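Local coordinates for HydG protein (PDB 4RTB) that matures [FeFe]-hydrogenase as a radical SAM enzyme and CO/cyanide synthase, and binds a [4Fe-4S] cluster and S-adenosylmethionine, at residues L150-E155 and N182-P187; T161-E166 and Y193-K198; S425-L430 and G446-V451. All blocks are in the same frame, centred on the assembly; numbering follows the deposited sequence.

Interaction 1: L150-E155 and N182-P187. With SAM (S-adenosylmethionine), chain B.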
loop_
_atom_site.group_PDB
_atom_site.type_symbol
_atom_site.label_atom_id
_atom_site.label_comp_id
_atom_site.label_asym_id
_atom_site.label_seq_id
_atom_site.Cartn_x
_atom_site.Cartn_y
_atom_site.Cartn_z
ATOM N N LEU A 150 10.274 3.044 -0.830
ATOM C CA LEU A 150 9.322 3.273 -1.916
ATOM C C LEU A 150 9.658 4.566 -2.659
ATOM O O LEU A 150 9.244 5.649 -2.244
ATOM C CB LEU A 150 7.887 3.325 -1.375
ATOM C CG LEU A 150 6.689 3.194 -2.330
ATOM C CD1 LEU A 150 5.996 4.532 -2.569
ATOM C CD2 LEU A 150 7.083 2.547 -3.652
ATOM N N LEU A 151 10.413 4.449 -3.749
ATOM C CA LEU A 151 10.761 5.612 -4.564
ATOM C C LEU A 151 9.527 6.216 -5.217
ATOM O O LEU A 151 8.783 5.532 -5.922
ATOM C CB LEU A 151 11.776 5.242 -5.645
ATOM C CG LEU A 151 13.166 4.796 -5.198
ATOM C CD1 LEU A 151 14.017 4.494 -6.415
ATOM C CD2 LEU A 151 13.824 5.857 -4.331
ATOM N N VAL A 152 9.322 7.507 -4.987
ATOM C CA VAL A 152 8.155 8.195 -5.519
ATOM C C VAL A 152 8.570 9.508 -6.192
ATOM O O VAL A 152 9.407 10.252 -5.669
ATOM C CB VAL A 152 7.116 8.448 -4.399
ATOM C CG1 VAL A 152 7.817 8.792 -3.100
ATOM C CG2 VAL A 152 6.119 9.523 -4.794
ATOM N N MET A 153 7.999 9.766 -7.367
ATOM C CA MET A 153 8.322 10.956 -8.151
ATOM C C MET A 153 7.107 11.573 -8.825
ATOM O O MET A 153 6.100 10.904 -9.057
ATOM C CB MET A 153 9.342 10.625 -9.236
ATOM C CG MET A 153 10.775 10.540 -8.782
ATOM S SD MET A 153 11.716 9.597 -9.992
ATOM C CE MET A 153 11.082 10.302 -11.515
ATOM N N GLY A 154 7.220 12.853 -9.162
ATOM C CA GLY A 154 6.273 13.479 -10.062
ATOM C C GLY A 154 6.573 13.003 -11.471
ATOM O O GLY A 154 7.670 12.512 -11.743
ATOM N N GLU A 155 5.606 13.140 -12.371
ATOM C CA GLU A 155 5.778 12.632 -13.728
ATOM C C GLU A 155 6.612 13.568 -14.598
ATOM O O GLU A 155 6.303 14.750 -14.743
ATOM C CB GLU A 155 4.418 12.383 -14.388
ATOM C CG GLU A 155 4.514 11.801 -15.794
ATOM C CD GLU A 155 3.186 11.269 -16.305
ATOM O OE1 GLU A 155 2.138 11.617 -15.719
ATOM O OE2 GLU A 155 3.190 10.497 -17.287
ATOM N N ASN A 182 11.017 -0.509 -4.086
ATOM C CA ASN A 182 9.748 -0.479 -4.798
ATOM C C ASN A 182 9.592 0.851 -5.510
ATOM O O ASN A 182 10.229 1.840 -5.143
ATOM C CB ASN A 182 8.576 -0.713 -3.847
ATOM C CG ASN A 182 8.516 -2.136 -3.337
ATOM O OD1 ASN A 182 9.069 -3.050 -3.949
ATOM N ND2 ASN A 182 7.839 -2.333 -2.215
ATOM N N VAL A 183 8.737 0.880 -6.525
ATOM C CA VAL A 183 8.671 2.037 -7.401
ATOM C C VAL A 183 7.245 2.511 -7.657
ATOM O O VAL A 183 6.383 1.741 -8.086
ATOM C CB VAL A 183 9.362 1.731 -8.746
ATOM C CG1 VAL A 183 8.839 2.629 -9.844
ATOM C CG2 VAL A 183 10.869 1.869 -8.602
ATOM N N ASN A 184 7.007 3.788 -7.382
ATOM C CA ASN A 184 5.735 4.417 -7.705
ATOM C C ASN A 184 5.914 5.472 -8.791
ATOM O O ASN A 184 5.885 6.670 -8.520
ATOM C CB ASN A 184 5.111 5.038 -6.457
ATOM C CG ASN A 184 3.681 5.475 -6.685
ATOM O OD1 ASN A 184 3.174 6.370 -6.010
ATOM N ND2 ASN A 184 3.021 4.848 -7.652
ATOM N N ILE A 185 6.102 5.012 -10.023
ATOM C CA ILE A 185 6.360 5.894 -11.156
ATOM C C ILE A 185 5.185 5.896 -12.132
ATOM O O ILE A 185 4.570 4.859 -12.371
ATOM C CB ILE A 185 7.662 5.480 -11.890
ATOM C CG1 ILE A 185 8.884 5.895 -11.070
ATOM C CG2 ILE A 185 7.747 6.090 -13.279
ATOM C CD1 ILE A 185 8.890 7.354 -10.685
ATOM N N ALA A 186 4.871 7.075 -12.670
ATOM C CA ALA A 186 3.839 7.246 -13.693
ATOM C C ALA A 186 3.974 6.231 -14.839
ATOM O O ALA A 186 5.076 5.758 -15.116
ATOM C CB ALA A 186 3.893 8.665 -14.233
ATOM N N PRO A 187 2.848 5.896 -15.501
ATOM C CA PRO A 187 2.800 4.870 -16.554
ATOM C C PRO A 187 3.871 5.018 -17.634
ATOM O O PRO A 187 4.194 6.131 -18.055
ATOM C CB PRO A 187 1.409 5.063 -17.161
ATOM C CG PRO A 187 0.596 5.598 -16.050
ATOM C CD PRO A 187 1.514 6.472 -15.247
HETATM N N SAM B . 3.279 10.716 -9.903
HETATM C CA SAM B . 2.910 9.301 -9.934
HETATM C C SAM B . 1.414 9.064 -10.109
HETATM O O SAM B . 0.607 9.987 -10.138
HETATM O OXT SAM B . 0.979 7.921 -10.227
HETATM C CB SAM B . 3.371 8.576 -8.670
HETATM C CG SAM B . 3.630 9.433 -7.432
HETATM S SD SAM B . 2.219 10.255 -6.651
HETATM C CE SAM B . 3.145 11.452 -5.687
HETATM C "C5'" SAM B . 1.893 9.168 -5.247
HETATM C "C4'" SAM B . 0.421 9.016 -4.871
HETATM O "O4'" SAM B . -0.013 9.954 -3.899
HETATM C "C3'" SAM B . -0.501 9.216 -6.062
HETATM O "O3'" SAM B . -0.685 8.004 -6.752
HETATM C "C2'" SAM B . -1.789 9.701 -5.431
HETATM O "O2'" SAM B . -2.749 8.674 -5.425
HETATM C "C1'" SAM B . -1.423 10.032 -3.995
HETATM N N9 SAM B . -1.929 11.376 -3.682
HETATM C C8 SAM B . -1.733 12.508 -4.424
HETATM N N7 SAM B . -2.362 13.537 -3.816
HETATM C C5 SAM B . -2.968 13.072 -2.702
HETATM C C6 SAM B . -3.738 13.692 -1.730
HETATM N N6 SAM B . -3.995 14.994 -1.812
HETATM N N1 SAM B . -4.237 12.950 -0.681
HETATM C C2 SAM B . -3.968 11.599 -0.602
HETATM N N3 SAM B . -3.201 10.988 -1.571
HETATM C C4 SAM B . -2.707 11.713 -2.605
#

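Interaction 2: T161-E166 and Y193-K198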
loop_
_atom_site.group_PDB
_atom_site.type_symbol
_atom_site.label_atom_id
_atom_site.label_comp_id
_atom_site.label_asym_id
_atom_site.label_seq_id
_atom_site.Cartn_x
_atom_site.Cartn_y
_atom_site.Cartn_z
ATOM N N THR A 161 12.982 10.425 -16.641
ATOM C CA THR A 161 12.840 9.673 -15.401
ATOM C C THR A 161 13.595 8.362 -15.449
ATOM O O THR A 161 14.248 7.982 -14.482
ATOM C CB THR A 161 11.368 9.352 -15.084
ATOM O OG1 THR A 161 10.887 8.356 -15.995
ATOM C CG2 THR A 161 10.510 10.588 -15.194
ATOM N N LEU A 162 13.500 7.668 -16.576
ATOM C CA LEU A 162 14.106 6.350 -16.670
ATOM C C LEU A 162 15.626 6.412 -16.702
ATOM O O LEU A 162 16.281 5.513 -16.192
ATOM C CB LEU A 162 13.580 5.608 -17.891
ATOM C CG LEU A 162 12.188 5.031 -17.651
ATOM C CD1 LEU A 162 11.710 4.312 -18.882
ATOM C CD2 LEU A 162 12.200 4.096 -16.450
ATOM N N SER A 163 16.191 7.462 -17.287
ATOM C CA SER A 163 17.641 7.631 -17.245
ATOM C C SER A 163 18.076 7.946 -15.816
ATOM O O SER A 163 19.012 7.337 -15.271
ATOM C CB SER A 163 18.081 8.740 -18.198
ATOM O OG SER A 163 17.435 8.601 -19.451
ATOM N N TYR A 164 17.368 8.907 -15.226
ATOM C CA TYR A 164 17.545 9.311 -13.834
ATOM C C TYR A 164 17.602 8.108 -12.885
ATOM O O TYR A 164 18.546 7.953 -12.101
ATOM C CB TYR A 164 16.402 10.255 -13.452
ATOM C CG TYR A 164 16.469 10.859 -12.072
ATOM C CD1 TYR A 164 15.581 10.462 -11.079
ATOM C CD2 TYR A 164 17.395 11.846 -11.767
ATOM C CE1 TYR A 164 15.624 11.020 -9.818
ATOM C CE2 TYR A 164 17.447 12.411 -10.505
ATOM C CZ TYR A 164 16.555 11.995 -9.536
ATOM O OH TYR A 164 16.601 12.548 -8.275
ATOM N N LEU A 165 16.592 7.250 -12.980
ATOM C CA LEU A 165 16.524 6.044 -12.166
ATOM C C LEU A 165 17.587 5.032 -12.578
ATOM O O LEU A 165 18.098 4.285 -11.743
ATOM C CB LEU A 165 15.134 5.411 -12.261
ATOM C CG LEU A 165 13.991 6.165 -11.579
ATOM C CD1 LEU A 165 12.664 5.466 -11.819
ATOM C CD2 LEU A 165 14.263 6.298 -10.092
ATOM N N GLU A 166 17.917 5.012 -13.867
ATOM C CA GLU A 166 18.930 4.093 -14.377
ATOM C C GLU A 166 20.286 4.387 -13.761
ATOM O O GLU A 166 21.134 3.500 -13.664
ATOM C CB GLU A 166 19.021 4.166 -15.902
ATOM C CG GLU A 166 18.194 3.110 -16.613
ATOM C CD GLU A 166 17.921 3.462 -18.061
ATOM O OE1 GLU A 166 18.292 4.578 -18.483
ATOM O OE2 GLU A 166 17.331 2.625 -18.776
ATOM N N TYR A 193 9.164 -0.135 -19.467
ATOM C CA TYR A 193 9.078 -1.174 -18.451
ATOM C C TYR A 193 10.169 -2.220 -18.654
ATOM O O TYR A 193 10.675 -2.788 -17.687
ATOM C CB TYR A 193 7.695 -1.823 -18.461
ATOM C CG TYR A 193 6.609 -0.938 -17.896
ATOM C CD1 TYR A 193 6.811 -0.227 -16.721
ATOM C CD2 TYR A 193 5.390 -0.804 -18.542
ATOM C CE1 TYR A 193 5.824 0.585 -16.198
ATOM C CE2 TYR A 193 4.396 0.007 -18.027
ATOM C CZ TYR A 193 4.618 0.699 -16.856
ATOM O OH TYR A 193 3.633 1.509 -16.341
ATOM N N GLU A 194 10.530 -2.471 -19.910
ATOM C CA GLU A 194 11.673 -3.331 -20.201
ATOM C C GLU A 194 12.951 -2.710 -19.652
ATOM O O GLU A 194 13.864 -3.418 -19.226
ATOM C CB GLU A 194 11.810 -3.578 -21.703
ATOM C CG GLU A 194 10.993 -4.751 -22.217
ATOM N N ARG A 195 13.013 -1.383 -19.665
ATOM C CA ARG A 195 14.159 -0.673 -19.115
ATOM C C ARG A 195 14.149 -0.764 -17.595
ATOM O O ARG A 195 15.201 -0.885 -16.967
ATOM C CB ARG A 195 14.164 0.794 -19.566
ATOM C CG ARG A 195 14.534 1.001 -21.033
ATOM C CD ARG A 195 14.475 2.471 -21.438
ATOM N NE ARG A 195 15.505 3.275 -20.786
ATOM C CZ ARG A 195 15.607 4.596 -20.902
ATOM N NH1 ARG A 195 16.578 5.248 -20.272
ATOM N NH2 ARG A 195 14.738 5.270 -21.645
ATOM N N LEU A 196 12.955 -0.721 -17.012
ATOM C CA LEU A 196 12.813 -0.720 -15.560
ATOM C C LEU A 196 13.121 -2.091 -14.961
ATOM O O LEU A 196 13.735 -2.181 -13.898
ATOM C CB LEU A 196 11.404 -0.277 -15.160
ATOM C CG LEU A 196 11.268 0.210 -13.716
ATOM C CD1 LEU A 196 12.164 1.418 -13.482
ATOM C CD2 LEU A 196 9.821 0.536 -13.379
ATOM N N LYS A 197 12.702 -3.149 -15.649
ATOM C CA LYS A 197 12.958 -4.516 -15.200
ATOM C C LYS A 197 14.460 -4.791 -15.069
ATOM O O LYS A 197 14.873 -5.618 -14.253
ATOM C CB LYS A 197 12.314 -5.523 -16.160
ATOM C CG LYS A 197 12.349 -6.968 -15.681
ATOM N N LYS A 198 15.271 -4.090 -15.860
ATOM C CA LYS A 198 16.724 -4.236 -15.801
ATOM C C LYS A 198 17.319 -3.598 -14.547
ATOM O O LYS A 198 18.451 -3.901 -14.165
ATOM C CB LYS A 198 17.379 -3.622 -17.041
ATOM C CG LYS A 198 17.162 -4.401 -18.332
#

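Interaction 3: S425-L430 and G446-V451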
loop_
_atom_site.group_PDB
_atom_site.type_symbol
_atom_site.label_atom_id
_atom_site.label_comp_id
_atom_site.label_asym_id
_atom_site.label_seq_id
_atom_site.Cartn_x
_atom_site.Cartn_y
_atom_site.Cartn_z
ATOM N N SER A 425 14.153 -10.666 10.562
ATOM C CA SER A 425 14.258 -9.284 10.112
ATOM C C SER A 425 14.135 -8.366 11.326
ATOM O O SER A 425 14.915 -7.418 11.494
ATOM C CB SER A 425 13.194 -8.953 9.063
ATOM O OG SER A 425 11.889 -9.011 9.608
ATOM N N PHE A 426 13.172 -8.675 12.190
ATOM C CA PHE A 426 12.981 -7.900 13.410
ATOM C C PHE A 426 14.160 -8.076 14.368
ATOM O O PHE A 426 14.532 -7.141 15.082
ATOM C CB PHE A 426 11.675 -8.295 14.098
ATOM C CG PHE A 426 11.338 -7.446 15.290
ATOM C CD1 PHE A 426 11.226 -8.010 16.551
ATOM C CD2 PHE A 426 11.142 -6.081 15.152
ATOM C CE1 PHE A 426 10.917 -7.230 17.651
ATOM C CE2 PHE A 426 10.834 -5.295 16.247
ATOM C CZ PHE A 426 10.721 -5.871 17.499
ATOM N N VAL A 427 14.744 -9.271 14.379
ATOM C CA VAL A 427 15.940 -9.529 15.172
ATOM C C VAL A 427 17.050 -8.588 14.724
ATOM O O VAL A 427 17.681 -7.924 15.547
ATOM C CB VAL A 427 16.420 -10.998 15.049
ATOM C CG1 VAL A 427 17.806 -11.159 15.651
ATOM C CG2 VAL A 427 15.444 -11.949 15.721
ATOM N N GLU A 428 17.264 -8.520 13.413
ATOM C CA GLU A 428 18.290 -7.652 12.844
ATOM C C GLU A 428 18.034 -6.191 13.182
ATOM O O GLU A 428 18.968 -5.444 13.497
ATOM C CB GLU A 428 18.370 -7.825 11.328
ATOM C CG GLU A 428 19.402 -6.923 10.674
ATOM C CD GLU A 428 19.897 -7.472 9.357
ATOM O OE1 GLU A 428 19.360 -8.504 8.908
ATOM O OE2 GLU A 428 20.824 -6.875 8.773
ATOM N N TYR A 429 16.770 -5.786 13.114
ATOM C CA TYR A 429 16.409 -4.435 13.522
ATOM C C TYR A 429 16.827 -4.173 14.964
ATOM O O TYR A 429 17.474 -3.167 15.255
ATOM C CB TYR A 429 14.908 -4.190 13.377
ATOM C CG TYR A 429 14.485 -2.849 13.930
ATOM C CD1 TYR A 429 13.942 -2.739 15.204
ATOM C CD2 TYR A 429 14.653 -1.688 13.188
ATOM C CE1 TYR A 429 13.565 -1.512 15.717
ATOM C CE2 TYR A 429 14.280 -0.457 13.692
ATOM C CZ TYR A 429 13.736 -0.376 14.957
ATOM O OH TYR A 429 13.361 0.849 15.463
ATOM N N LEU A 430 16.448 -5.082 15.859
ATOM C CA LEU A 430 16.740 -4.933 17.281
ATOM C C LEU A 430 18.234 -4.841 17.537
ATOM O O LEU A 430 18.688 -4.020 18.334
ATOM C CB LEU A 430 16.151 -6.095 18.079
ATOM C CG LEU A 430 14.631 -6.134 18.225
ATOM C CD1 LEU A 430 14.231 -7.380 18.985
ATOM C CD2 LEU A 430 14.124 -4.885 18.927
ATOM N N GLY A 446 12.389 -9.718 24.610
ATOM C CA GLY A 446 11.348 -10.382 25.377
ATOM C C GLY A 446 10.151 -10.773 24.530
ATOM O O GLY A 446 9.675 -11.915 24.593
ATOM N N TYR A 447 9.666 -9.824 23.733
ATOM C CA TYR A 447 8.558 -10.082 22.819
ATOM C C TYR A 447 8.856 -11.269 21.905
ATOM O O TYR A 447 8.046 -12.197 21.791
ATOM C CB TYR A 447 8.251 -8.842 21.977
ATOM C CG TYR A 447 7.187 -9.071 20.926
ATOM C CD1 TYR A 447 7.532 -9.339 19.607
ATOM C CD2 TYR A 447 5.839 -9.032 21.255
ATOM C CE1 TYR A 447 6.563 -9.554 18.645
ATOM C CE2 TYR A 447 4.862 -9.246 20.300
ATOM C CZ TYR A 447 5.230 -9.507 18.997
ATOM O OH TYR A 447 4.263 -9.724 18.041
ATOM N N LEU A 448 10.021 -11.234 21.263
ATOM C CA LEU A 448 10.430 -12.309 20.367
ATOM C C LEU A 448 10.467 -13.648 21.087
ATOM O O LEU A 448 10.083 -14.672 20.524
ATOM C CB LEU A 448 11.796 -12.013 19.754
ATOM C CG LEU A 448 11.821 -10.988 18.623
ATOM C CD1 LEU A 448 13.250 -10.736 18.199
ATOM C CD2 LEU A 448 10.988 -11.464 17.444
ATOM N N LEU A 449 10.930 -13.634 22.334
ATOM C CA LEU A 449 10.927 -14.835 23.160
ATOM C C LEU A 449 9.508 -15.370 23.341
ATOM O O LEU A 449 9.271 -16.573 23.206
ATOM C CB LEU A 449 11.563 -14.554 24.523
ATOM C CG LEU A 449 13.057 -14.223 24.514
ATOM C CD1 LEU A 449 13.541 -13.864 25.912
ATOM C CD2 LEU A 449 13.861 -15.380 23.940
ATOM N N GLN A 450 8.569 -14.473 23.639
ATOM C CA GLN A 450 7.172 -14.868 23.825
ATOM C C GLN A 450 6.585 -15.501 22.566
ATOM O O GLN A 450 5.975 -16.577 22.621
ATOM C CB GLN A 450 6.321 -13.666 24.238
ATOM C CG GLN A 450 6.564 -13.193 25.659
ATOM C CD GLN A 450 6.235 -14.255 26.690
ATOM O OE1 GLN A 450 7.124 -14.781 27.360
ATOM N NE2 GLN A 450 4.952 -14.574 26.825
ATOM N N VAL A 451 6.771 -14.827 21.436
ATOM C CA VAL A 451 6.282 -15.346 20.165
ATOM C C VAL A 451 6.909 -16.706 19.869
ATOM O O VAL A 451 6.242 -17.615 19.375
ATOM C CB VAL A 451 6.584 -14.380 19.003
ATOM C CG1 VAL A 451 5.844 -14.814 17.748
ATOM C CG2 VAL A 451 6.188 -12.967 19.381
#

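Interaction 1: L150-E155 and N182-P187
N182 meets L150 at the start of a parallel strand pair whose short axes lie 4.6 Å apart, 19° from exactly parallel. Its CB packs against L150 CD2, and its amide is engaged beyond the strand pair, OD1 accepting from T203 N. The backbone register is fixed by two bonds: L151 N to N182 O (3.0 Å), bent and tilted from the carbonyl plane, and N184 N to L151 O (2.9 Å), almost straight at 168°. V183 between them turns its side chain to the same face as L151, where it reaches I201. N184 returns to the face of L150 and V152. With CG opposite the backbone N (chi1 -169°), its amide turns a face to CB and CG of the methionine part of S-adenosylmethionine. ND2 donates to Q205 O, which fixes how the amide is turned, and OD1 is directed at C5' of the cofactor, 3.2 Å away. With an alanine here, Q205 O would probably lose its amide donor and the cofactor CB and CG a flat wall. Roughly at right angles to that wall, V152 CG2 touches the cofactor CG at 3.6 Å, while M153 O accepts from the cofactor amino N (3.0 Å). I185 then turns its CD1 to the M153 side chain, 3.6 Å from M153 CB. A186 ends the contact, its CB 3.4 Å from CD of the extended E155 side chain, whose OE1 accepts from N110 ND2 beside the iron-sulfur cluster. Strand 148-153 also bonds to strand 95-105 on its other edge, and helix 158-175 packs on the L151 and I185 face through L165; this is a beta-alpha-beta crossover of the radical SAM barrel, with the cofactor on the opposite face.

Interaction 2: T161-E166 and Y193-K198
R195 grips E166 side-on, giving one nitrogen to each carboxylate oxygen: NH1 to OE1 of E166 at 2.6 Å and NE to OE2 of E166 at 2.8 Å. Both oxygens are met on their syn sides, and both lie close to the guanidinium plane. The match is imperfect from the carboxylate side, because the two planes stand 39° apart and each nitrogen rises well out of the carboxylate plane. A bend in the arginine chain (chi3 67°) turns the NE/NH1 edge to the acid, which reaches it on a chain extended beyond CG. Over one guanidinium face sits L162, with its CB above the centre and 3.8 Å from R195 CZ; an aliphatic group thus backs the charged plane. S163 OG also lies near the guanidinium plane, on the NH2 side of NH1 rather than the acid's, but at 3.6 Å from R195 NH1 it is no bonded partner; its hydroxyl bonds instead to D159 O, one turn earlier. L162 O, near E166 OE1, is an acceptor too, and takes the backbone N of E166 at 2.9 Å. Beneath the ion pair the contact is apolar. L162 and L196 cross at about a right angle, CD2 of L162 lying 4.0 Å from CD1 of L196, and L165 CD1 comes to 4.4 Å from that same L196 CD1. The helix segments run nearly parallel, 7° apart, with axes separated by 10.5 Å, as expected for neighbouring helices on the outside of an alpha/beta barrel. Chemically, two charge-assisted bonds between partly exposed side chains over a buried leucine layer are consistent with the ion pair tying the helices together on the outer side while the leucines pack on the inner side, toward the strands.

Interaction 3: S425-L430 and G446-V451
L448 projects into the face of helix 419-432 formed by F426, V427 and L430, and its two methyls divide these partners between them. CD2 comes in at the edge of the F426 ring, near its plane, 3.6 Å from CD1 of F426, while CG of the leucine follows along the same edge. CD1 takes the other side: it lies 3.5 Å from V427 CG2, crossing that side chain obliquely, and meets L430 CD1 tip to tip at 3.6 Å. The leucine's CG stands opposite its own carbonyl carbon (chi1 -77°), which directs the fork across the gap. F426 is oriented by its first torsion in the other sense, CG opposite the backbone N (chi1 -174°), and one face of its ring receives L430 CG from the next turn of its own helix, displaced toward the rim. The ring is therefore met by leucines at a face and at an edge, one from each helix. Y447 adds only an oblique approach, its CD1 4.4 Å from F426 CE1. V451 CG2 lies over one face of the Y447 ring, within the same helix. No hydrogen bond joins the segments, whose axes lie 11.3 Å apart; the contact across them is apolar packing. Strand 388-390 and helix 375-384 continue the apolar layer beside F426 and Y447, and helix 459-468 packs on V427. With consecutive helices running 161° apart in direction, this is the apolar seam of an antiparallel helical hairpin, in the C-terminal helical region and away from the known cofactor sites.

Interactions 1 and 2 form one block: their centres are 11 Å apart, and their segments alternate along the chain as strand, helix, strand, helix within the radical SAM domain. L165 touches both L151 and I185, and T161 packs on M153, so the helix layer of interaction 2 backs the strands that hold the cofactor on their other side. Interaction 3 follows in series, its centre about 32 Å from that of interaction 1 and about 37 Å from that of interaction 2, with no touch to either. It belongs to the C-terminal helices, so the S-adenosylmethionine site and the helical hairpin are built by separate parts of the molecule.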